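Local coordinates for protein endo-alpha-mannosidase (Bacteroides thetaiotaomicron, PDB 4ACY) that probably hydrolyses internal alpha-mannosidic bonds of N-glycan-type mannose chains as an endo-acting glycoside hydrolase of family GH99, at residues Tyr285-Thr288 / Arg289-Trp293; Thr247-Ala251 / Thr252-Asn256. One frame throughout, in Å; residues are numbered along the deposited sequence.

Interaction 1 of 2, residues Tyr285-Thr288 / Arg289-Trp293; sequences YIDT and RIRPW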
loop_
_atom_site.group_PDB
_atom_site.type_symbol
_atom_site.label_atom_id
_atom_site.label_comp_id
_atom_site.label_asym_id
_atom_site.label_seq_id
_atom_site.Cartn_x
_atom_site.Cartn_y
_atom_site.Cartn_z
ATOM N N TYR A 285 13.457 -1.120 -3.585
ATOM C CA TYR A 285 12.619 -1.878 -4.524
ATOM C C TYR A 285 13.467 -2.990 -5.114
ATOM O O TYR A 285 14.608 -2.751 -5.545
ATOM C CB TYR A 285 12.059 -0.996 -5.661
ATOM C CG TYR A 285 11.037 -1.763 -6.489
ATOM C CD1 TYR A 285 11.440 -2.735 -7.428
ATOM C CD2 TYR A 285 9.671 -1.595 -6.257
ATOM C CE1 TYR A 285 10.495 -3.476 -8.150
ATOM C CE2 TYR A 285 8.714 -2.337 -6.958
ATOM C CZ TYR A 285 9.124 -3.267 -7.905
ATOM O OH TYR A 285 8.161 -3.996 -8.589
ATOM N N ILE A 286 12.928 -4.202 -5.095
ATOM C CA ILE A 286 13.490 -5.296 -5.885
ATOM C C ILE A 286 12.470 -6.415 -6.055
ATOM O O ILE A 286 11.900 -6.928 -5.075
ATOM C CB ILE A 286 14.864 -5.817 -5.354
ATOM C CG1 ILE A 286 15.365 -6.963 -6.244
ATOM C CG2 ILE A 286 14.747 -6.250 -3.879
ATOM C CD1 ILE A 286 16.873 -7.313 -6.072
ATOM N N ASP A 287 12.208 -6.780 -7.309
ATOM C CA ASP A 287 11.203 -7.813 -7.560
ATOM C C ASP A 287 11.702 -8.873 -8.538
ATOM O O ASP A 287 10.907 -9.499 -9.224
ATOM C CB ASP A 287 9.887 -7.191 -8.066
ATOM C CG ASP A 287 10.028 -6.546 -9.435
ATOM O OD1 ASP A 287 11.132 -6.558 -10.003
ATOM O OD2 ASP A 287 9.035 -5.989 -9.933
ATOM N N THR A 288 13.013 -9.083 -8.579
ATOM C CA THR A 288 13.566 -9.967 -9.603
ATOM C C THR A 288 13.312 -11.461 -9.427
ATOM O O THR A 288 13.572 -12.229 -10.367
ATOM C CB THR A 288 15.059 -9.720 -9.850
ATOM O OG1 THR A 288 15.766 -9.818 -8.608
ATOM C CG2 THR A 288 15.285 -8.345 -10.457
ATOM N N ARG A 289 12.842 -11.920 -8.264
ATOM C CA ARG A 289 12.377 -13.302 -8.183
ATOM C C ARG A 289 11.100 -13.494 -9.017
ATOM O O ARG A 289 11.000 -14.451 -9.812
ATOM C CB ARG A 289 12.194 -13.749 -6.728
ATOM C CG ARG A 289 13.516 -13.866 -5.965
ATOM C CD ARG A 289 14.071 -15.279 -6.054
ATOM N NE ARG A 289 13.653 -16.083 -4.915
ATOM C CZ ARG A 289 13.753 -17.405 -4.842
ATOM N NH1 ARG A 289 14.265 -18.102 -5.853
ATOM N NH2 ARG A 289 13.335 -18.030 -3.753
ATOM N N ILE A 290 10.128 -12.591 -8.846
ATOM C CA ILE A 290 8.867 -12.699 -9.584
ATOM C C ILE A 290 8.928 -12.061 -10.973
ATOM O O ILE A 290 8.119 -12.420 -11.830
ATOM C CB ILE A 290 7.633 -12.178 -8.785
ATOM C CG1 ILE A 290 7.720 -10.674 -8.488
ATOM C CG2 ILE A 290 7.440 -12.976 -7.492
ATOM C CD1 ILE A 290 6.339 -9.992 -8.549
ATOM N N ARG A 291 9.873 -11.138 -11.187
ATOM C CA ARG A 291 10.060 -10.455 -12.487
ATOM C C ARG A 291 11.549 -10.356 -12.861
ATOM O O ARG A 291 12.161 -9.290 -12.748
ATOM C CB ARG A 291 9.412 -9.052 -12.480
ATOM C CG ARG A 291 7.930 -9.043 -12.147
ATOM C CD ARG A 291 7.374 -7.628 -12.126
ATOM N NE ARG A 291 5.948 -7.607 -11.809
ATOM C CZ ARG A 291 5.412 -6.976 -10.765
ATOM N NH1 ARG A 291 6.188 -6.299 -9.911
ATOM N NH2 ARG A 291 4.095 -7.007 -10.586
ATOM N N PRO A 292 12.139 -11.466 -13.339
ATOM C CA PRO A 292 13.603 -11.540 -13.475
ATOM C C PRO A 292 14.180 -10.490 -14.424
ATOM O O PRO A 292 15.350 -10.137 -14.297
ATOM C CB PRO A 292 13.853 -12.948 -14.030
ATOM C CG PRO A 292 12.627 -13.729 -13.736
ATOM C CD PRO A 292 11.478 -12.773 -13.523
ATOM N N TRP A 293 13.343 -10.017 -15.355
ATOM C CA TRP A 293 13.701 -9.035 -16.382
ATOM C C TRP A 293 13.649 -7.589 -15.873
ATOM O O TRP A 293 14.024 -6.651 -16.603
ATOM C CB TRP A 293 12.727 -9.185 -17.580
ATOM C CG TRP A 293 11.320 -9.290 -17.093
ATOM C CD1 TRP A 293 10.638 -10.434 -16.791
ATOM C CD2 TRP A 293 10.446 -8.208 -16.755
ATOM N NE1 TRP A 293 9.394 -10.136 -16.307
ATOM C CE2 TRP A 293 9.243 -8.776 -16.276
ATOM C CE3 TRP A 293 10.554 -6.807 -16.837
ATOM C CZ2 TRP A 293 8.150 -7.998 -15.877
ATOM C CZ3 TRP A 293 9.475 -6.034 -16.436
ATOM C CH2 TRP A 293 8.290 -6.628 -15.957
#
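Arg291 folds back over Asp287, four residues earlier in the same loop, and holds it by both backbone and side chain. Its amide N donates to Asp287 O over 2.8 Å, which closes a tight turn of the chain that belongs to no regular helix. From there the arginine side chain passes obliquely across the aspartate. CB packs against Asp287 O and against OD1, and its other flank lies over one face of the Trp293 ring, toward the rim. With CG anti to the carbonyl carbon (chi1 -57°) and the chain extended from CG to NE, CD comes within 3.2 Å of Asp287 OD2, whereas CG and NE, on either side of it in the chain, stay farther from that oxygen; NH1 then turns in to make the bond. This salt bridge, Arg291 NH1 to Asp287 OD2 at 2.9 Å, is close to straight, 166° at the hydrogen, and lies in the guanidinium plane; it uses the anti side of the carboxylate, whose plane is turned 64° from that of the guanidinium. Tyr285 OH donates to Asp287 OD2 as well, at 2.6 Å, from the opposite face of the carboxylate. The tyrosine ring and the guanidinium lie nearly parallel. Ile290 CD1 sits over the centre of one guanidinium face. Farther round the turn, Pro292 CA makes a CA-H...O contact with Thr288 O, and Thr288 CA makes another with Arg291 O. Just beyond Trp293 in the same loop, Asn294 ND2 also bonds Asp287 OD2, and Glu332 OE2 gives Arg291 NH1 a second salt bridge. Three donors thus converge on one carboxylate oxygen, which would favour a charged Asp287, while the two acidic partners of NH1 probably fix the rotation of the guanidinium.

Interaction 2 of 2, residues Thr247-Ala251 / Thr252-Asn256; sequences TYFAA and TGFTN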
loop_
_atom_site.group_PDB
_atom_site.type_symbol
_atom_site.label_atom_id
_atom_site.label_comp_id
_atom_site.label_asym_id
_atom_site.label_seq_id
_atom_site.Cartn_x
_atom_site.Cartn_y
_atom_site.Cartn_z
ATOM N N THR A 247 0.856 8.235 -5.241
ATOM C CA THR A 247 1.889 7.921 -6.239
ATOM C C THR A 247 2.275 6.450 -6.275
ATOM O O THR A 247 2.780 5.960 -7.297
ATOM C CB THR A 247 3.141 8.785 -6.054
ATOM O OG1 THR A 247 3.735 8.519 -4.780
ATOM C CG2 THR A 247 2.776 10.269 -6.149
ATOM N N TYR A 248 2.034 5.775 -5.149
ATOM C CA TYR A 248 2.298 4.351 -4.929
ATOM C C TYR A 248 3.750 3.857 -5.066
ATOM O O TYR A 248 4.342 3.385 -4.095
ATOM C CB TYR A 248 1.334 3.399 -5.676
ATOM C CG TYR A 248 1.577 2.010 -5.169
ATOM C CD1 TYR A 248 1.113 1.632 -3.911
ATOM C CD2 TYR A 248 2.387 1.111 -5.882
ATOM C CE1 TYR A 248 1.405 0.376 -3.380
ATOM C CE2 TYR A 248 2.688 -0.166 -5.351
ATOM C CZ TYR A 248 2.186 -0.516 -4.106
ATOM O OH TYR A 248 2.453 -1.764 -3.564
ATOM N N PHE A 249 4.293 3.916 -6.282
ATOM C CA PHE A 249 5.521 3.174 -6.597
ATOM C C PHE A 249 6.705 3.576 -5.729
ATOM O O PHE A 249 7.019 4.746 -5.620
ATOM C CB PHE A 249 5.836 3.304 -8.088
ATOM C CG PHE A 249 4.710 2.842 -8.947
ATOM C CD1 PHE A 249 4.413 1.478 -9.033
ATOM C CD2 PHE A 249 3.905 3.758 -9.615
ATOM C CE1 PHE A 249 3.335 1.024 -9.796
ATOM C CE2 PHE A 249 2.823 3.320 -10.389
ATOM C CZ PHE A 249 2.539 1.951 -10.480
ATOM N N ALA A 250 7.345 2.588 -5.104
ATOM C CA ALA A 250 8.419 2.878 -4.154
ATOM C C ALA A 250 9.732 3.175 -4.854
ATOM O O ALA A 250 10.662 3.683 -4.226
ATOM C CB ALA A 250 8.607 1.730 -3.210
ATOM N N ALA A 251 9.824 2.809 -6.136
ATOM C CA ALA A 251 11.076 2.989 -6.883
ATOM C C ALA A 251 11.118 4.385 -7.493
ATOM O O ALA A 251 10.281 4.730 -8.340
ATOM C CB ALA A 251 11.217 1.942 -7.946
ATOM N N THR A 252 12.080 5.192 -7.036
ATOM C CA THR A 252 12.194 6.574 -7.495
ATOM C C THR A 252 12.338 6.582 -9.014
ATOM O O THR A 252 13.138 5.824 -9.572
ATOM C CB THR A 252 13.380 7.317 -6.841
ATOM O OG1 THR A 252 14.560 6.522 -6.964
ATOM C CG2 THR A 252 13.106 7.564 -5.375
ATOM N N GLY A 253 11.517 7.401 -9.670
ATOM C CA GLY A 253 11.595 7.594 -11.118
ATOM C C GLY A 253 10.881 6.549 -11.947
ATOM O O GLY A 253 10.834 6.669 -13.167
ATOM N N PHE A 254 10.312 5.524 -11.308
ATOM C CA PHE A 254 9.551 4.544 -12.071
ATOM C C PHE A 254 8.440 5.224 -12.875
ATOM O O PHE A 254 8.154 4.820 -14.007
ATOM C CB PHE A 254 8.974 3.447 -11.183
ATOM C CG PHE A 254 8.207 2.418 -11.950
ATOM C CD1 PHE A 254 8.848 1.634 -12.918
ATOM C CD2 PHE A 254 6.840 2.268 -11.748
ATOM C CE1 PHE A 254 8.116 0.682 -13.667
ATOM C CE2 PHE A 254 6.106 1.325 -12.469
ATOM C CZ PHE A 254 6.750 0.528 -13.436
ATOM N N THR A 255 7.802 6.221 -12.267
ATOM C CA THR A 255 6.903 7.118 -12.967
ATOM C C THR A 255 7.305 8.560 -12.640
ATOM O O THR A 255 8.061 8.810 -11.702
ATOM C CB THR A 255 5.427 6.924 -12.566
ATOM O OG1 THR A 255 5.266 7.239 -11.184
ATOM C CG2 THR A 255 4.932 5.505 -12.862
ATOM N N ASN A 256 6.791 9.502 -13.421
ATOM C CA ASN A 256 6.941 10.921 -13.119
ATOM C C ASN A 256 6.433 11.237 -11.705
ATOM O O ASN A 256 7.091 11.944 -10.941
ATOM C CB ASN A 256 6.209 11.761 -14.181
ATOM C CG ASN A 256 6.166 13.234 -13.843
ATOM O OD1 ASN A 256 5.276 13.686 -13.129
ATOM N ND2 ASN A 256 7.107 13.999 -14.385
HETATM O O HOH W 1 2.886 6.968 -9.933
#
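An edge-to-face aromatic pair, Phe249 with Phe254, spans a bend in the loop that leaves strand 244-246 and leads to helix 263-272. The Phe254 edge is directed at the Phe249 face: ring centroids lie 5.0 Å apart and the planes meet at 67°. Phe254 CD2 makes the nearest approach, 3.6 Å from Phe249 CG and offset toward the rim, while CE2 lies over the CD1 and CE1 flank of the same ring. Phe254 reaches this position because its CG stands opposite the backbone N (chi1 -179°), carrying the ring back toward Phe249. Beside it, Thr255 CG2 comes up obliquely to the Phe249 ring, 3.8 Å from Phe249 CD2. The bend that brings the rings together is a type II beta turn from Ala251 to Phe254, in which Gly253 takes up the positive phi of 83° that favours glycine. Phe254 N donates to Ala251 O at 3.1 Å, closing the turn. Next to the aromatic pair, Ala251 CB packs on Phe254 CB. The loop follows the sixth strand of the eight-stranded parallel barrel, in keeping with the TIM-barrel clan of family GH99. A water bridges its two limbs near the strand: it donates to Thr247 O and accepts from Thr255 OG1 at 2.7 Å, lying in the plane of the Phe249 ring at its edge. Thr255 OG1 is also hydrogen-bonded to Ser258 OG, so the hydroxyl joins the water bridge to the following part of the loop. At the start of the turn, the hydroxyl of Tyr306, from helix 305-316, is hydrogen-bonded to both Ala250 O and Thr252 N, and Thr252 O accepts from Arg299 NH2.

In the fold
Interaction 2 comes first along the chain, in the loop after barrel strand 244-246, and interaction 1 follows in the loop after the next strand, 276-281. These two strands are neighbours in the eight-stranded parallel barrel, so the loops that leave them emerge side by side. The centres of the two contacts are about 16 Å apart, yet the loops meet directly: Tyr285 CB packs on Ala251 CB at 3.8 Å. Arg299 ties them further, through a backbone bond with Tyr285 and its side-chain bond to Thr252. Both belong to the loops at the C-terminal ends of the strands, the end that carries the active site in TIM barrels.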